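Sensor protein CpxA (Vibrio parahaemolyticus, PDB 3V67) probably acts as the membrane-bound sensor histidine kinase of a two-component system, this chain being its periplasmic, signal-sensing domain with a PAS fold. Local coordinates at residues Asp11-His16 against Pro94-Tyr99; Arg43-Arg48 against Thr70-Asn75; Arg101-Gly106 against Phe123-Pro128. One frame throughout, in Å; residues are numbered along the deposited sequence.

Interaction 1. Residues Asp11-His16 against Pro94-Tyr99; sequences DIPDEH and PKQRLY
The polar part of this contact begins with a salt bridge at the edge of the sheet. D11 and K95 run side by side in the same direction; the K95 chain turns back at chi2 (-73°), and its NZ meets D11 OD1 nearly along the C-O axis at 2.4 Å, a very short bond. OD1 is the oxygen that K95 grips, with CE and CD following it more loosely. A water adds a second polar link, accepting from I12 N at 3.2 Å and donating to P94 O at 2.6 Å; nearby, Q96 and R10 pair through their backbones.

Van der Waals packing lies one residue further on. I12 keeps CG1 beside its own backbone N and extends it (chi2 174°), so that CD1 lands on P94 CB at 3.7 Å, the two side chains crossing at about a right angle. Y17 of helix 14-30 packs on both. Q96 leaves its strand with CG in the crowded position between N and carbonyl carbon, then runs straight. Its amide passes across P13, with OE1 3.8 Å from P13 CD, and Q96 NE2 stands 3.6 Å from D11 O.

The lead-in to helix 14-30 is therefore joined to strand 95-99 here by a charged pair, a water, the Q96-R10 backbone bond and packing on P94 and Q96; at an exposed D11, solvent probably weakens the ion pair.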
loop_
_atom_site.group_PDB
_atom_site.type_symbol
_atom_site.label_atom_id
_atom_site.label_comp_id
_atom_site.label_asym_id
_atom_site.label_seq_id
_atom_site.Cartn_x
_atom_site.Cartn_y
_atom_site.Cartn_z
ATOM N N ASP A 11 1.835 4.927 6.087
ATOM C CA ASP A 11 0.412 5.015 6.382
ATOM C C ASP A 11 -0.262 3.664 6.218
ATOM O O ASP A 11 0.113 2.873 5.355
ATOM C CB ASP A 11 -0.265 6.028 5.455
ATOM C CG ASP A 11 -0.024 7.461 5.880
ATOM O OD1 ASP A 11 0.760 7.682 6.827
ATOM O OD2 ASP A 11 -0.615 8.369 5.258
ATOM N N ILE A 12 -1.263 3.408 7.051
ATOM C CA ILE A 12 -2.100 2.231 6.895
ATOM C C ILE A 12 -3.207 2.559 5.904
ATOM O O ILE A 12 -3.858 3.597 6.026
ATOM C CB ILE A 12 -2.734 1.817 8.234
ATOM C CG1 ILE A 12 -1.680 1.798 9.345
ATOM C CG2 ILE A 12 -3.413 0.465 8.114
ATOM C CD1 ILE A 12 -2.251 1.543 10.726
ATOM N N PRO A 13 -3.406 1.686 4.905
ATOM C CA PRO A 13 -4.489 1.832 3.927
ATOM C C PRO A 13 -5.830 1.983 4.632
ATOM O O PRO A 13 -6.090 1.257 5.591
ATOM C CB PRO A 13 -4.445 0.508 3.164
ATOM C CG PRO A 13 -3.025 0.081 3.251
ATOM C CD PRO A 13 -2.543 0.530 4.604
ATOM N N ASP A 14 -6.656 2.912 4.157
ATOM C CA ASP A 14 -7.910 3.274 4.821
ATOM C C ASP A 14 -8.817 2.092 5.154
ATOM O O ASP A 14 -9.460 2.077 6.204
ATOM C CB ASP A 14 -8.681 4.298 3.988
ATOM C CG ASP A 14 -7.939 5.609 3.853
ATOM O OD1 ASP A 14 -6.948 5.805 4.590
ATOM O OD2 ASP A 14 -8.346 6.446 3.020
ATOM N N GLU A 15 -8.871 1.111 4.258
ATOM C CA GLU A 15 -9.679 -0.082 4.483
ATOM C C GLU A 15 -9.118 -0.905 5.637
ATOM O O GLU A 15 -9.864 -1.389 6.492
ATOM C CB GLU A 15 -9.759 -0.930 3.209
ATOM C CG GLU A 15 -8.422 -1.154 2.507
ATOM C CD GLU A 15 -8.095 -0.068 1.496
ATOM O OE1 GLU A 15 -9.013 0.689 1.116
ATOM O OE2 GLU A 15 -6.920 0.028 1.080
ATOM N N HIS A 16 -7.797 -1.048 5.655
ATOM C CA HIS A 16 -7.120 -1.777 6.715
ATOM C C HIS A 16 -7.309 -1.074 8.053
ATOM O O HIS A 16 -7.657 -1.712 9.043
ATOM C CB HIS A 16 -5.631 -1.945 6.396
ATOM C CG HIS A 16 -5.356 -2.865 5.246
ATOM N ND1 HIS A 16 -4.142 -3.493 5.068
ATOM C CD2 HIS A 16 -6.138 -3.263 4.214
ATOM C CE1 HIS A 16 -4.187 -4.238 3.979
ATOM N NE2 HIS A 16 -5.387 -4.118 3.441
ATOM N N PRO A 94 -1.377 6.070 13.916
ATOM C CA PRO A 94 -1.129 4.668 13.566
ATOM C C PRO A 94 -0.377 4.561 12.248
ATOM O O PRO A 94 -0.734 5.223 11.274
ATOM C CB PRO A 94 -2.539 4.092 13.405
ATOM C CG PRO A 94 -3.420 5.011 14.187
ATOM C CD PRO A 94 -2.813 6.368 14.013
ATOM N N LYS A 95 0.663 3.736 12.230
ATOM C CA LYS A 95 1.447 3.512 11.026
ATOM C C LYS A 95 1.685 2.018 10.869
ATOM O O LYS A 95 1.259 1.225 11.708
ATOM C CB LYS A 95 2.791 4.239 11.119
ATOM C CG LYS A 95 2.689 5.756 11.231
ATOM C CD LYS A 95 2.266 6.387 9.913
ATOM C CE LYS A 95 2.259 7.904 10.014
ATOM N NZ LYS A 95 1.918 8.552 8.722
ATOM N N GLN A 96 2.361 1.636 9.791
ATOM C CA GLN A 96 2.764 0.246 9.617
ATOM C C GLN A 96 4.228 0.114 9.206
ATOM O O GLN A 96 4.769 0.973 8.510
ATOM C CB GLN A 96 1.845 -0.482 8.631
ATOM C CG GLN A 96 1.866 0.069 7.217
ATOM C CD GLN A 96 0.902 -0.664 6.298
ATOM O OE1 GLN A 96 -0.040 -1.309 6.757
ATOM N NE2 GLN A 96 1.136 -0.569 4.994
ATOM N N ARG A 97 4.863 -0.964 9.657
ATOM C CA ARG A 97 6.259 -1.247 9.334
ATOM C C ARG A 97 6.410 -2.686 8.850
ATOM O O ARG A 97 5.760 -3.593 9.369
ATOM C CB ARG A 97 7.155 -1.029 10.554
ATOM C CG ARG A 97 7.502 0.426 10.833
ATOM C CD ARG A 97 8.385 0.551 12.070
ATOM N NE ARG A 97 9.206 1.757 12.033
ATOM C CZ ARG A 97 8.846 2.926 12.549
ATOM N NH1 ARG A 97 7.669 3.058 13.146
ATOM N NH2 ARG A 97 9.663 3.968 12.468
ATOM N N LEU A 98 7.277 -2.894 7.864
ATOM C CA LEU A 98 7.492 -4.227 7.314
ATOM C C LEU A 98 8.739 -4.887 7.894
ATOM O O LEU A 98 9.841 -4.351 7.805
ATOM C CB LEU A 98 7.578 -4.177 5.788
ATOM C CG LEU A 98 7.609 -5.529 5.073
ATOM C CD1 LEU A 98 6.359 -6.332 5.389
ATOM C CD2 LEU A 98 7.760 -5.335 3.571
ATOM N N TYR A 99 8.545 -6.058 8.489
ATOM C CA TYR A 99 9.635 -6.845 9.053
ATOM C C TYR A 99 9.799 -8.129 8.249
ATOM O O TYR A 99 9.134 -9.131 8.516
ATOM C CB TYR A 99 9.353 -7.167 10.521
ATOM C CG TYR A 99 9.360 -5.948 11.415
ATOM C CD1 TYR A 99 10.521 -5.554 12.068
ATOM C CD2 TYR A 99 8.211 -5.188 11.598
ATOM C CE1 TYR A 99 10.537 -4.443 12.879
ATOM C CE2 TYR A 99 8.218 -4.074 12.407
ATOM C CZ TYR A 99 9.384 -3.705 13.048
ATOM O OH TYR A 99 9.400 -2.591 13.858
HETATM O O HOH W 1 -1.709 5.955 8.976
#

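Interaction 2. Residues Arg43-Arg48 against Thr70-Asn75; sequences RVEGNR and TDKRSN
K72 is the side chain to follow, since it reaches from the loop after strand 67-68 to the C-terminal part of helix 37-46 and the residues after it. Its CB points toward the helix, and the chain stays extended through chi2 before bending at chi3 (-113°). CD comes first, passing R48 CD at 4.0 Å as the two chains cross at about a right angle. CE then slips past E45, with E45 O and E45 CB as its neighbours. At the tip, NZ sits against E45 CB at 3.3 Å and R48 CD at 3.1 Å, and gives a weak hydrogen bond to E45 O at 3.4 Å. The same ammonium lies at the edge of the R48 guanidinium, near its plane, while E45 OE1 remains beyond salt-bridge distance.

To one side of this lysine, E45 extends from the helix and meets T70 tip to tip: its OE2 accepts a weak but nearly straight bond from T70 N (3.3 Å, 175°) and also touches T70 CG2. E45 OE1 is taken by T69 OG1.

R73 bends at chi2 and brings NH2 to R48 O at 2.6 Å, the oxygen lying near the guanidinium plane although the nitrogen stands above the carbonyl plane. R48 itself turns at chi3 (65°) and sends NH1 and NH2 to the backbone oxygens of R55 and D53.

Three cationic side chains, K72, R48 and R73, thus lie close together, with E45 near K72 alone, and the charge is met largely by carbonyl oxygens. E45 probably offsets part of the charge of K72, and that ammonium would favour its ionised form, while R73 tethers the loop to R48.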
loop_
_atom_site.group_PDB
_atom_site.type_symbol
_atom_site.label_atom_id
_atom_site.label_comp_id
_atom_site.label_asym_id
_atom_site.label_seq_id
_atom_site.Cartn_x
_atom_site.Cartn_y
_atom_site.Cartn_z
ATOM N N ARG A 43 -7.764 -15.166 26.486
ATOM C CA ARG A 43 -8.886 -15.494 25.605
ATOM C C ARG A 43 -8.672 -15.023 24.167
ATOM O O ARG A 43 -8.845 -15.792 23.223
ATOM C CB ARG A 43 -10.187 -14.889 26.138
ATOM C CG ARG A 43 -10.980 -15.777 27.081
ATOM C CD ARG A 43 -12.275 -15.089 27.487
ATOM N NE ARG A 43 -13.095 -15.902 28.378
ATOM C CZ ARG A 43 -14.192 -15.462 28.987
ATOM N NH1 ARG A 43 -14.598 -14.211 28.804
ATOM N NH2 ARG A 43 -14.882 -16.269 29.783
ATOM N N VAL A 44 -8.311 -13.753 24.014
ATOM C CA VAL A 44 -8.100 -13.153 22.700
ATOM C C VAL A 44 -7.042 -13.895 21.902
ATOM O O VAL A 44 -7.249 -14.232 20.738
ATOM C CB VAL A 44 -7.702 -11.658 22.813
ATOM C CG1 VAL A 44 -7.017 -11.184 21.540
ATOM C CG2 VAL A 44 -8.922 -10.805 23.116
ATOM N N GLU A 45 -5.914 -14.167 22.542
ATOM C CA GLU A 45 -4.813 -14.843 21.865
ATOM C C GLU A 45 -5.066 -16.343 21.726
ATOM O O GLU A 45 -4.360 -17.040 20.990
ATOM C CB GLU A 45 -3.506 -14.572 22.602
ATOM C CG GLU A 45 -3.139 -13.091 22.565
ATOM C CD GLU A 45 -1.965 -12.757 23.452
ATOM O OE1 GLU A 45 -0.981 -12.186 22.935
ATOM O OE2 GLU A 45 -2.029 -13.060 24.665
ATOM N N GLY A 46 -6.089 -16.831 22.420
ATOM C CA GLY A 46 -6.438 -18.238 22.379
ATOM C C GLY A 46 -6.990 -18.694 21.043
ATOM O O GLY A 46 -6.947 -19.881 20.730
ATOM N N ASN A 47 -7.507 -17.763 20.248
ATOM C CA ASN A 47 -8.161 -18.136 18.998
ATOM C C ASN A 47 -7.218 -18.499 17.848
ATOM O O ASN A 47 -7.671 -18.926 16.786
ATOM C CB ASN A 47 -9.173 -17.072 18.565
ATOM C CG ASN A 47 -10.592 -17.420 18.981
ATOM O OD1 ASN A 47 -10.919 -18.589 19.186
ATOM N ND2 ASN A 47 -11.441 -16.407 19.104
ATOM N N ARG A 48 -5.914 -18.340 18.061
ATOM C CA ARG A 48 -4.928 -18.739 17.055
ATOM C C ARG A 48 -4.587 -20.220 17.172
ATOM O O ARG A 48 -4.310 -20.719 18.263
ATOM C CB ARG A 48 -3.659 -17.902 17.168
ATOM C CG ARG A 48 -3.821 -16.481 16.681
ATOM C CD ARG A 48 -2.490 -15.764 16.685
ATOM N NE ARG A 48 -1.556 -16.344 15.727
ATOM C CZ ARG A 48 -1.570 -16.071 14.428
ATOM N NH1 ARG A 48 -2.477 -15.235 13.945
ATOM N NH2 ARG A 48 -0.686 -16.629 13.613
ATOM N N THR A 70 0.820 -13.406 26.358
ATOM C CA THR A 70 1.237 -14.699 26.868
ATOM C C THR A 70 2.157 -15.235 25.792
ATOM O O THR A 70 1.816 -15.146 24.617
ATOM C CB THR A 70 0.038 -15.661 27.008
ATOM O OG1 THR A 70 -0.134 -16.381 25.782
ATOM C CG2 THR A 70 -1.235 -14.892 27.323
ATOM N N ASP A 71 3.317 -15.774 26.149
ATOM C CA ASP A 71 4.278 -16.149 25.107
ATOM C C ASP A 71 3.704 -17.074 24.025
ATOM O O ASP A 71 3.123 -18.114 24.328
ATOM C CB ASP A 71 5.537 -16.767 25.707
ATOM C CG ASP A 71 6.641 -16.930 24.686
ATOM O OD1 ASP A 71 7.566 -16.093 24.673
ATOM O OD2 ASP A 71 6.576 -17.885 23.885
ATOM N N LYS A 72 3.866 -16.678 22.765
ATOM C CA LYS A 72 3.306 -17.436 21.647
ATOM C C LYS A 72 4.374 -18.141 20.800
ATOM O O LYS A 72 5.497 -17.652 20.650
ATOM C CB LYS A 72 2.411 -16.544 20.774
ATOM C CG LYS A 72 1.163 -17.242 20.232
ATOM C CD LYS A 72 0.232 -16.268 19.518
ATOM C CE LYS A 72 -1.081 -16.099 20.272
ATOM N NZ LYS A 72 -1.935 -15.027 19.680
ATOM N N ARG A 73 3.982 -19.289 20.250
ATOM C CA ARG A 73 4.808 -20.186 19.435
ATOM C C ARG A 73 5.820 -19.520 18.492
ATOM O O ARG A 73 6.847 -20.113 18.160
ATOM C CB ARG A 73 3.893 -21.108 18.618
ATOM C CG ARG A 73 2.623 -21.566 19.340
ATOM C CD ARG A 73 1.430 -20.663 19.025
ATOM N NE ARG A 73 0.160 -21.328 19.299
ATOM C CZ ARG A 73 -1.034 -20.775 19.108
ATOM N NH1 ARG A 73 -1.133 -19.534 18.643
ATOM N NH2 ARG A 73 -2.136 -21.462 19.382
ATOM N N SER A 74 5.528 -18.298 18.058
ATOM C CA SER A 74 6.393 -17.598 17.112
ATOM C C SER A 74 7.211 -16.479 17.759
ATOM O O SER A 74 6.677 -15.431 18.112
ATOM C CB SER A 74 5.569 -17.038 15.949
ATOM O OG SER A 74 6.407 -16.406 14.998
ATOM N N ASN A 75 8.513 -16.709 17.899
ATOM C CA ASN A 75 9.413 -15.722 18.482
ATOM C C ASN A 75 9.631 -14.526 17.561
ATOM O O ASN A 75 9.774 -13.391 18.020
ATOM C CB ASN A 75 10.758 -16.369 18.813
ATOM C CG ASN A 75 11.131 -16.223 20.275
ATOM O OD1 ASN A 75 11.718 -15.219 20.679
ATOM N ND2 ASN A 75 10.792 -17.226 21.078
#

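Interaction 3. Residues Arg101-Gly106 against Phe123-Pro128; sequences RYMIAG and FKWNEP
Strands 102-112 and 115-124 form an antiparallel beta hairpin in the sheet of this PAS-fold domain, and the contact lies at its open end, where the second strand runs out into the chain toward P128. M103 and F123 are a hydrogen-bonded pair: M103 N gives to F123 O at 2.9 Å from above the carbonyl plane, and F123 N gives to M103 O at 2.9 Å nearly along the C=O axis. Past the non-hydrogen-bonded pair Y102 and K124, W125 N meets R101 O at 2.4 Å, very short and almost straight (175°), so the pairing carries on beyond the strand's end.

M103 links two aromatic rings on one face of the sheet. The strand pairing sets its CB over one face of F123, 4.0 Å from the ring centroid. With CG anti to the backbone N, the chain runs on alongside the ring toward F123 CZ; bends at chi2 (79°) and chi3 (76°) then carry CE over W125, 4.0 Å from the centroid of the five-membered ring. Both are CH-pi contacts. The edge of F123 is met by A105 CB, and L98 of strand 95-99 touches both M103 and W125. On the other face, with K124, the Y102 ring lies flat over F123 N, its CE1 at 3.3 Å.

Outside the sheet, R101 NE and E127 OE2 make only a long salt bridge of 3.9 Å, the guanidinium and carboxylate planes steeply turned. Backbone bonds and the CH-pi contacts of M103 with F123 and W125 therefore probably do most of the holding here, and the solvent-exposed charges probably add little.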
loop_
_atom_site.group_PDB
_atom_site.type_symbol
_atom_site.label_atom_id
_atom_site.label_comp_id
_atom_site.label_asym_id
_atom_site.label_seq_id
_atom_site.Cartn_x
_atom_site.Cartn_y
_atom_site.Cartn_z
ATOM N N ARG A 101 8.706 -10.213 5.775
ATOM C CA ARG A 101 7.443 -10.365 5.067
ATOM C C ARG A 101 6.279 -10.164 6.029
ATOM O O ARG A 101 5.124 -10.394 5.674
ATOM C CB ARG A 101 7.353 -11.750 4.422
ATOM C CG ARG A 101 8.282 -11.955 3.233
ATOM C CD ARG A 101 7.637 -11.499 1.933
ATOM N NE ARG A 101 8.453 -11.837 0.768
ATOM C CZ ARG A 101 8.423 -13.013 0.146
ATOM N NH1 ARG A 101 7.618 -13.974 0.579
ATOM N NH2 ARG A 101 9.200 -13.230 -0.906
ATOM N N TYR A 102 6.590 -9.733 7.248
ATOM C CA TYR A 102 5.576 -9.569 8.285
ATOM C C TYR A 102 5.306 -8.098 8.584
ATOM O O TYR A 102 6.116 -7.424 9.217
ATOM C CB TYR A 102 6.006 -10.292 9.560
ATOM C CG TYR A 102 4.898 -10.498 10.570
ATOM C CD1 TYR A 102 3.829 -11.341 10.294
ATOM C CD2 TYR A 102 4.930 -9.863 11.805
ATOM C CE1 TYR A 102 2.818 -11.538 11.213
ATOM C CE2 TYR A 102 3.922 -10.055 12.734
ATOM C CZ TYR A 102 2.869 -10.894 12.432
ATOM O OH TYR A 102 1.863 -11.091 13.351
ATOM N N MET A 103 4.162 -7.607 8.123
ATOM C CA MET A 103 3.763 -6.226 8.358
ATOM C C MET A 103 3.123 -6.060 9.734
ATOM O O MET A 103 2.369 -6.920 10.188
ATOM C CB MET A 103 2.773 -5.769 7.285
ATOM C CG MET A 103 2.432 -4.289 7.351
ATOM S SD MET A 103 3.725 -3.268 6.624
ATOM C CE MET A 103 3.416 -3.550 4.889
ATOM N N ILE A 104 3.425 -4.950 10.393
ATOM C CA ILE A 104 2.836 -4.651 11.690
ATOM C C ILE A 104 2.232 -3.255 11.709
ATOM O O ILE A 104 2.902 -2.278 11.365
ATOM C CB ILE A 104 3.870 -4.778 12.813
ATOM C CG1 ILE A 104 4.185 -6.254 13.062
ATOM C CG2 ILE A 104 3.360 -4.115 14.080
ATOM C CD1 ILE A 104 5.143 -6.487 14.192
ATOM N N ALA A 105 0.967 -3.167 12.112
ATOM C CA ALA A 105 0.249 -1.898 12.098
ATOM C C ALA A 105 -0.271 -1.503 13.478
ATOM O O ALA A 105 -0.760 -2.342 14.235
ATOM C CB ALA A 105 -0.898 -1.957 11.092
ATOM N N GLY A 106 -0.166 -0.217 13.795
ATOM C CA GLY A 106 -0.647 0.308 15.063
ATOM C C GLY A 106 0.104 1.558 15.493
ATOM O O GLY A 106 0.897 2.104 14.727
ATOM N N PHE A 123 0.568 -9.183 10.451
ATOM C CA PHE A 123 0.077 -10.015 9.362
ATOM C C PHE A 123 1.132 -10.107 8.279
ATOM O O PHE A 123 1.717 -9.100 7.899
ATOM C CB PHE A 123 -1.228 -9.448 8.792
ATOM C CG PHE A 123 -1.152 -7.993 8.417
ATOM C CD1 PHE A 123 -0.814 -7.611 7.128
ATOM C CD2 PHE A 123 -1.434 -7.009 9.350
ATOM C CE1 PHE A 123 -0.746 -6.273 6.782
ATOM C CE2 PHE A 123 -1.368 -5.668 9.010
ATOM C CZ PHE A 123 -1.025 -5.300 7.724
ATOM N N LYS A 124 1.385 -11.314 7.786
ATOM C CA LYS A 124 2.404 -11.484 6.758
ATOM C C LYS A 124 1.980 -10.821 5.451
ATOM O O LYS A 124 0.813 -10.871 5.055
ATOM C CB LYS A 124 2.775 -12.958 6.557
ATOM C CG LYS A 124 1.835 -13.750 5.667
ATOM C CD LYS A 124 2.613 -14.472 4.572
ATOM C CE LYS A 124 3.724 -15.339 5.149
ATOM N NZ LYS A 124 4.560 -15.952 4.083
ATOM N N TRP A 125 2.940 -10.180 4.800
ATOM C CA TRP A 125 2.669 -9.383 3.617
ATOM C C TRP A 125 3.376 -9.998 2.415
ATOM O O TRP A 125 4.602 -10.114 2.401
ATOM C CB TRP A 125 3.151 -7.954 3.856
ATOM C CG TRP A 125 2.556 -6.958 2.938
ATOM C CD1 TRP A 125 1.228 -6.673 2.790
ATOM C CD2 TRP A 125 3.253 -6.092 2.044
ATOM N NE1 TRP A 125 1.054 -5.690 1.849
ATOM C CE2 TRP A 125 2.288 -5.305 1.384
ATOM C CE3 TRP A 125 4.604 -5.894 1.741
ATOM C CZ2 TRP A 125 2.626 -4.353 0.426
ATOM C CZ3 TRP A 125 4.938 -4.944 0.792
ATOM C CH2 TRP A 125 3.956 -4.184 0.150
ATOM N N ASN A 126 2.601 -10.388 1.407
ATOM C CA ASN A 126 3.132 -11.197 0.311
ATOM C C ASN A 126 3.436 -10.502 -1.007
ATOM O O ASN A 126 2.838 -10.835 -2.032
ATOM C CB ASN A 126 2.239 -12.407 0.050
ATOM C CG ASN A 126 2.437 -13.494 1.072
ATOM O OD1 ASN A 126 3.564 -13.895 1.362
ATOM N ND2 ASN A 126 1.341 -13.973 1.636
ATOM N N GLU A 127 4.413 -9.594 -0.949
ATOM C CA GLU A 127 5.138 -9.037 -2.102
ATOM C C GLU A 127 4.485 -9.229 -3.469
ATOM O O GLU A 127 4.521 -10.325 -4.030
ATOM C CB GLU A 127 6.566 -9.597 -2.137
ATOM C CG GLU A 127 7.508 -8.830 -3.051
ATOM C CD GLU A 127 8.708 -8.272 -2.309
ATOM O OE1 GLU A 127 8.831 -7.031 -2.218
ATOM O OE2 GLU A 127 9.529 -9.073 -1.813
ATOM N N PRO A 128 3.910 -8.149 -4.012
ATOM C CA PRO A 128 3.072 -8.160 -5.215
ATOM C C PRO A 128 3.778 -8.757 -6.424
ATOM O O PRO A 128 4.999 -8.630 -6.540
ATOM C CB PRO A 128 2.800 -6.674 -5.465
ATOM C CG PRO A 128 3.044 -6.006 -4.161
ATOM C CD PRO A 128 4.149 -6.781 -3.523
#

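How the interactions relate
Interactions 1 and 3 share one antiparallel sheet and touch, their centres about 9 Å apart: strands 95-99 and 102-112 are neighbours in it, with R97 O to I104 N and K95 O to G106 N, each 2.9 Å, as probable hydrogen bonds. Interaction 2 lies on the opposite side of the chain's centre from interaction 1, about 22 Å away centre to centre, and about 18 Å from interaction 3. Along the chain, interaction 2 is nested inside the loop that interaction 1 closes, and interaction 3 follows both. They join the start of helix 14-30 to the sheet, helix 37-46 to the loop before helix 75-87, and the hairpin's open end; each also reaches the second subunit.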